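Local coordinates for PUA domain-containing protein (Archaeoglobus fulgidus DSM 4304, PDB 2Q07) that probably binds RNA and, as a member of the archaeosine synthase type 1 family, is likely to take part in archaeosine modification of tRNA, at residues A[115-120]-A[140-145]; A[242-247]-A[291-296]. All coordinates share one frame; numbering follows the deposited sequence.

Contact 1: residues A[115-120]-A[140-145]; sequences KVVAHV and VYTAEK
Strands 115-118 and 138-141, linked through helix 123-132, form a beta-alpha-beta unit at the edge of the mixed sheet in the DUF5591 region, and this contact is their parallel pairing plus the loops that follow. Val140 N donates to Val116 O (3.0 Å) and Val140 O accepts from Ala118 N (2.9 Å), both nearly along the C=O axis. On one face, CG2 of Val117 meets CG2 of Val140 at 3.8 Å, on the side covered by helix 150-160; on the other, Ala118 CB lies obliquely against Tyr141 CD2, beside helix 123-132. Beyond the strands, His119 has CG anti to its backbone N (chi1 -158°), which brings ND1 within 2.7 Å of Thr142 OG1 in a nearly straight hydrogen bond. Ala143 CB lies over one face of the His119 ring, 4.0 Å from its centroid, and NE2 is hydrogen-bonded to Val147 O. An alanine at His119 would probably loosen the 142-147 loop, losing both ring bonds and the CH-pi contact. Past the strand ends a water donates to Ala118 O and accepts from Ala143 N. Held at both nitrogens, the imidazole is fixed in rotation and ties the loop after strand 138-141 to the end of strand 115-118.

Contact 2: residues A[242-247]-A[291-296]; sequences GTIFAG and INVKRK
Ile244 has CG1 anti to its carbonyl carbon (chi1 -67°) and an extended end, while Val293 has CG1 anti to its backbone N (chi1 -178°), leaving CG2 beside that N. These torsions bring Ile244 CD1 to 3.7 Å from Val293 CG2, the two side chains crossing at about a right angle. On the same face Ile244 CB stands 4.3 Å from Ile291 CB; strands 261-265 and 232-235 cover this side with Phe264, Val262, Ile235 and Val233. The backbones run antiparallel as the edge strand 243-245 pairs with strand 289-297 in the PUA domain. Ile244 and Ile291 are a hydrogen-bonded pair: Ile244 N reaches Ile291 O at 3.2 Å and Ile291 N reaches Ile244 O at 3.0 Å, each donor in the carbonyl plane. Thr243 and Asn292 make the neighbouring non-hydrogen-bonded pair, their side chains on the other face. The carbonyl O of Gly242 accepts from Val293 N at 2.9 Å, with the donor 30° above the carbonyl plane. Water 2 donates to this oxygen and to Val293 O (2.7 Å), bridging the two segments beside the last cross-strand bond. Past it, Lys294 and Arg295 face Val272 in a classic beta bulge. Backbone bonds thus fix the register, an apolar face turns into the domain, and Gly242 O takes the amide of Val293 at short range and a longer bond from the water, 3.3 Å away, which sits closer to Val293 O.

In the fold
The two contacts belong to different parts of this C-terminal piece of the protein: contact 1 to the DUF5591 region and contact 2 to the PUA domain. Their centres are 49 Å apart, on opposite sides of the chain's centre, and their nearest atoms are about 33 Å apart, so neither touches the other. Along the chain they follow in series, with the pre-PUA region and its four-stranded antiparallel sheet between them. Each joins the outermost strand of a mixed sheet to its neighbour, in parallel in contact 1 and antiparallel in contact 2. PUA domains commonly bind RNA, consistent with a tRNA-modifying family, but neither contact holds a bound ligand that would locate such a site.

Contact 1: residues A[115-120]-A[140-145]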
loop_
_atom_site.group_PDB
_atom_site.type_symbol
_atom_site.label_atom_id
_atom_site.label_comp_id
_atom_site.label_asym_id
_atom_site.label_seq_id
_atom_site.Cartn_x
_atom_site.Cartn_y
_atom_site.Cartn_z
ATOM N N LYS A 115 -9.692 18.061 -8.272
ATOM C CA LYS A 115 -11.080 17.762 -7.960
ATOM C C LYS A 115 -11.234 16.509 -7.096
ATOM O O LYS A 115 -10.547 15.506 -7.295
ATOM C CB LYS A 115 -11.883 17.599 -9.254
ATOM C CG LYS A 115 -13.387 17.607 -9.034
ATOM C CD LYS A 115 -13.999 16.261 -9.340
ATOM C CE LYS A 115 -14.109 16.040 -10.840
ATOM N NZ LYS A 115 -15.206 16.860 -11.416
ATOM N N VAL A 116 -12.139 16.591 -6.128
ATOM C CA VAL A 116 -12.428 15.496 -5.218
ATOM C C VAL A 116 -13.901 15.110 -5.395
ATOM O O VAL A 116 -14.786 15.930 -5.162
ATOM C CB VAL A 116 -12.210 15.927 -3.731
ATOM C CG1 VAL A 116 -12.638 14.806 -2.775
ATOM C CG2 VAL A 116 -10.768 16.302 -3.496
ATOM N N VAL A 117 -14.159 13.880 -5.841
ATOM C CA VAL A 117 -15.522 13.402 -5.996
ATOM C C VAL A 117 -15.856 12.524 -4.795
ATOM O O VAL A 117 -15.374 11.390 -4.685
ATOM C CB VAL A 117 -15.707 12.544 -7.269
ATOM C CG1 VAL A 117 -17.154 12.153 -7.392
ATOM C CG2 VAL A 117 -15.247 13.303 -8.489
ATOM N N ALA A 118 -16.682 13.048 -3.898
ATOM C CA ALA A 118 -17.068 12.318 -2.698
ATOM C C ALA A 118 -18.274 11.408 -2.929
ATOM O O ALA A 118 -19.414 11.849 -2.831
ATOM C CB ALA A 118 -17.369 13.300 -1.576
ATOM N N HIS A 119 -18.026 10.137 -3.227
ATOM C CA HIS A 119 -19.125 9.213 -3.450
ATOM C C HIS A 119 -19.406 8.455 -2.166
ATOM O O HIS A 119 -19.168 7.250 -2.066
ATOM C CB HIS A 119 -18.805 8.226 -4.565
ATOM C CG HIS A 119 -20.023 7.626 -5.189
ATOM N ND1 HIS A 119 -20.880 8.350 -5.991
ATOM C CD2 HIS A 119 -20.558 6.388 -5.091
ATOM C CE1 HIS A 119 -21.890 7.584 -6.359
ATOM N NE2 HIS A 119 -21.720 6.389 -5.825
ATOM N N VAL A 120 -19.925 9.178 -1.187
ATOM C CA VAL A 120 -20.217 8.612 0.120
ATOM C C VAL A 120 -21.421 9.324 0.713
ATOM O O VAL A 120 -21.809 10.397 0.244
ATOM C CB VAL A 120 -19.021 8.812 1.067
ATOM C CG1 VAL A 120 -17.846 7.972 0.620
ATOM C CG2 VAL A 120 -18.624 10.279 1.077
ATOM N N VAL A 140 -17.093 17.814 -5.076
ATOM C CA VAL A 140 -18.446 17.538 -5.538
ATOM C C VAL A 140 -18.986 16.281 -4.862
ATOM O O VAL A 140 -18.247 15.322 -4.646
ATOM C CB VAL A 140 -18.465 17.326 -7.069
ATOM C CG1 VAL A 140 -18.015 18.608 -7.778
ATOM C CG2 VAL A 140 -17.537 16.172 -7.441
ATOM N N TYR A 141 -20.273 16.287 -4.527
ATOM C CA TYR A 141 -20.900 15.135 -3.887
ATOM C C TYR A 141 -21.829 14.457 -4.892
ATOM O O TYR A 141 -22.692 15.101 -5.481
ATOM C CB TYR A 141 -21.661 15.581 -2.640
ATOM C CG TYR A 141 -20.769 16.264 -1.629
ATOM C CD1 TYR A 141 -20.401 17.599 -1.793
ATOM C CD2 TYR A 141 -20.227 15.555 -0.554
ATOM C CE1 TYR A 141 -19.514 18.212 -0.925
ATOM C CE2 TYR A 141 -19.332 16.161 0.324
ATOM C CZ TYR A 141 -18.979 17.487 0.133
ATOM O OH TYR A 141 -18.078 18.089 0.978
ATOM N N THR A 142 -21.647 13.158 -5.087
ATOM C CA THR A 142 -22.434 12.424 -6.073
ATOM C C THR A 142 -23.405 11.385 -5.524
ATOM O O THR A 142 -24.127 10.744 -6.288
ATOM C CB THR A 142 -21.496 11.719 -7.076
ATOM O OG1 THR A 142 -20.501 10.979 -6.357
ATOM C CG2 THR A 142 -20.801 12.742 -7.975
ATOM N N ALA A 143 -23.435 11.221 -4.208
ATOM C CA ALA A 143 -24.312 10.230 -3.608
ATOM C C ALA A 143 -25.210 10.768 -2.492
ATOM O O ALA A 143 -24.755 11.442 -1.567
ATOM C CB ALA A 143 -23.479 9.073 -3.084
ATOM N N GLU A 144 -26.497 10.465 -2.599
ATOM C CA GLU A 144 -27.472 10.870 -1.594
ATOM C C GLU A 144 -28.349 9.654 -1.304
ATOM O O GLU A 144 -29.163 9.256 -2.137
ATOM C CB GLU A 144 -28.330 12.040 -2.101
ATOM C CG GLU A 144 -29.191 11.735 -3.316
ATOM C CD GLU A 144 -30.098 12.898 -3.696
ATOM O OE1 GLU A 144 -30.946 12.731 -4.600
ATOM O OE2 GLU A 144 -29.962 13.984 -3.092
ATOM N N LYS A 145 -28.158 9.058 -0.132
ATOM C CA LYS A 145 -28.917 7.880 0.296
ATOM C C LYS A 145 -28.270 6.554 -0.086
ATOM O O LYS A 145 -28.024 5.714 0.772
ATOM C CB LYS A 145 -30.342 7.883 -0.277
ATOM C CG LYS A 145 -31.225 9.043 0.150
ATOM C CD LYS A 145 -32.615 8.900 -0.465
ATOM C CE LYS A 145 -33.546 10.019 -0.037
ATOM N NZ LYS A 145 -34.916 9.817 -0.587
HETATM O O HOH W 1 -21.955 12.121 -2.157
#

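Contact 2: residues A[242-247]-A[291-296]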
loop_
_atom_site.group_PDB
_atom_site.type_symbol
_atom_site.label_atom_id
_atom_site.label_comp_id
_atom_site.label_asym_id
_atom_site.label_seq_id
_atom_site.Cartn_x
_atom_site.Cartn_y
_atom_site.Cartn_z
ATOM N N GLY A 242 16.370 -21.797 8.453
ATOM C CA GLY A 242 15.216 -21.316 9.189
ATOM C C GLY A 242 15.390 -20.071 10.039
ATOM O O GLY A 242 14.683 -19.085 9.836
ATOM N N THR A 243 16.325 -20.103 10.986
ATOM C CA THR A 243 16.536 -18.967 11.882
ATOM C C THR A 243 17.960 -18.421 11.933
ATOM O O THR A 243 18.927 -19.155 11.763
ATOM C CB THR A 243 16.144 -19.335 13.340
ATOM O OG1 THR A 243 14.787 -19.801 13.377
ATOM C CG2 THR A 243 16.276 -18.121 14.250
ATOM N N ILE A 244 18.064 -17.120 12.186
ATOM C CA ILE A 244 19.344 -16.429 12.325
ATOM C C ILE A 244 19.249 -15.617 13.616
ATOM O O ILE A 244 18.502 -14.634 13.690
ATOM C CB ILE A 244 19.614 -15.474 11.144
ATOM C CG1 ILE A 244 19.810 -16.279 9.860
ATOM C CG2 ILE A 244 20.860 -14.629 11.424
ATOM C CD1 ILE A 244 19.946 -15.427 8.624
ATOM N N PHE A 245 19.980 -16.038 14.643
ATOM C CA PHE A 245 19.936 -15.337 15.922
ATOM C C PHE A 245 20.763 -14.064 15.877
ATOM O O PHE A 245 21.604 -13.894 14.992
ATOM C CB PHE A 245 20.425 -16.251 17.055
ATOM C CG PHE A 245 19.569 -17.474 17.263
ATOM C CD1 PHE A 245 19.842 -18.658 16.581
ATOM C CD2 PHE A 245 18.480 -17.438 18.130
ATOM C CE1 PHE A 245 19.047 -19.785 16.759
ATOM C CE2 PHE A 245 17.674 -18.565 18.314
ATOM C CZ PHE A 245 17.961 -19.740 17.628
ATOM N N ALA A 246 20.527 -13.173 16.835
ATOM C CA ALA A 246 21.245 -11.902 16.888
ATOM C C ALA A 246 22.758 -12.090 16.908
ATOM O O ALA A 246 23.495 -11.346 16.261
ATOM C CB ALA A 246 20.796 -11.103 18.101
ATOM N N GLY A 247 23.216 -13.095 17.646
ATOM C CA GLY A 247 24.638 -13.369 17.731
ATOM C C GLY A 247 25.292 -13.684 16.396
ATOM O O GLY A 247 26.509 -13.550 16.255
ATOM N N ILE A 291 16.213 -12.928 12.641
ATOM C CA ILE A 291 15.507 -13.026 11.369
ATOM C C ILE A 291 14.889 -14.393 11.091
ATOM O O ILE A 291 15.511 -15.424 11.319
ATOM C CB ILE A 291 16.454 -12.746 10.184
ATOM C CG1 ILE A 291 17.170 -11.410 10.367
ATOM C CG2 ILE A 291 15.667 -12.778 8.880
ATOM C CD1 ILE A 291 18.191 -11.115 9.279
ATOM N N ASN A 292 13.661 -14.389 10.590
ATOM C CA ASN A 292 12.994 -15.624 10.211
ATOM C C ASN A 292 13.283 -15.739 8.710
ATOM O O ASN A 292 12.796 -14.942 7.910
ATOM C CB ASN A 292 11.492 -15.524 10.485
ATOM C CG ASN A 292 11.174 -15.447 11.979
ATOM O OD1 ASN A 292 11.350 -16.420 12.711
ATOM N ND2 ASN A 292 10.714 -14.286 12.433
ATOM N N VAL A 293 14.105 -16.714 8.344
ATOM C CA VAL A 293 14.506 -16.915 6.951
ATOM C C VAL A 293 13.413 -17.456 6.036
ATOM O O VAL A 293 12.752 -18.443 6.354
ATOM C CB VAL A 293 15.729 -17.868 6.873
ATOM C CG1 VAL A 293 16.182 -18.038 5.428
ATOM C CG2 VAL A 293 16.844 -17.331 7.727
ATOM N N LYS A 294 13.224 -16.795 4.898
ATOM C CA LYS A 294 12.235 -17.239 3.925
ATOM C C LYS A 294 12.933 -18.032 2.823
ATOM O O LYS A 294 12.431 -19.056 2.369
ATOM C CB LYS A 294 11.485 -16.051 3.307
ATOM C CG LYS A 294 10.403 -15.453 4.205
ATOM C CD LYS A 294 9.364 -14.663 3.398
ATOM C CE LYS A 294 8.103 -14.393 4.229
ATOM N NZ LYS A 294 6.964 -13.824 3.437
ATOM N N ARG A 295 14.103 -17.568 2.402
ATOM C CA ARG A 295 14.825 -18.257 1.344
ATOM C C ARG A 295 16.241 -17.708 1.188
ATOM O O ARG A 295 16.583 -16.660 1.741
ATOM C CB ARG A 295 14.057 -18.117 0.019
ATOM C CG ARG A 295 14.080 -16.707 -0.576
ATOM C CD ARG A 295 13.073 -16.512 -1.718
ATOM N NE ARG A 295 11.740 -16.158 -1.230
ATOM C CZ ARG A 295 10.839 -17.029 -0.793
ATOM N NH1 ARG A 295 11.115 -18.334 -0.786
ATOM N NH2 ARG A 295 9.666 -16.597 -0.342
ATOM N N LYS A 296 17.062 -18.429 0.437
ATOM C CA LYS A 296 18.431 -18.010 0.201
ATOM C C LYS A 296 18.901 -18.405 -1.189
ATOM O O LYS A 296 18.359 -19.325 -1.810
ATOM C CB LYS A 296 19.357 -18.597 1.269
ATOM C CG LYS A 296 19.206 -20.091 1.470
ATOM C CD LYS A 296 20.186 -20.586 2.522
ATOM C CE LYS A 296 20.154 -22.107 2.660
ATOM N NZ LYS A 296 21.290 -22.573 3.512
HETATM O O HOH W 2 11.704 -19.596 8.602
#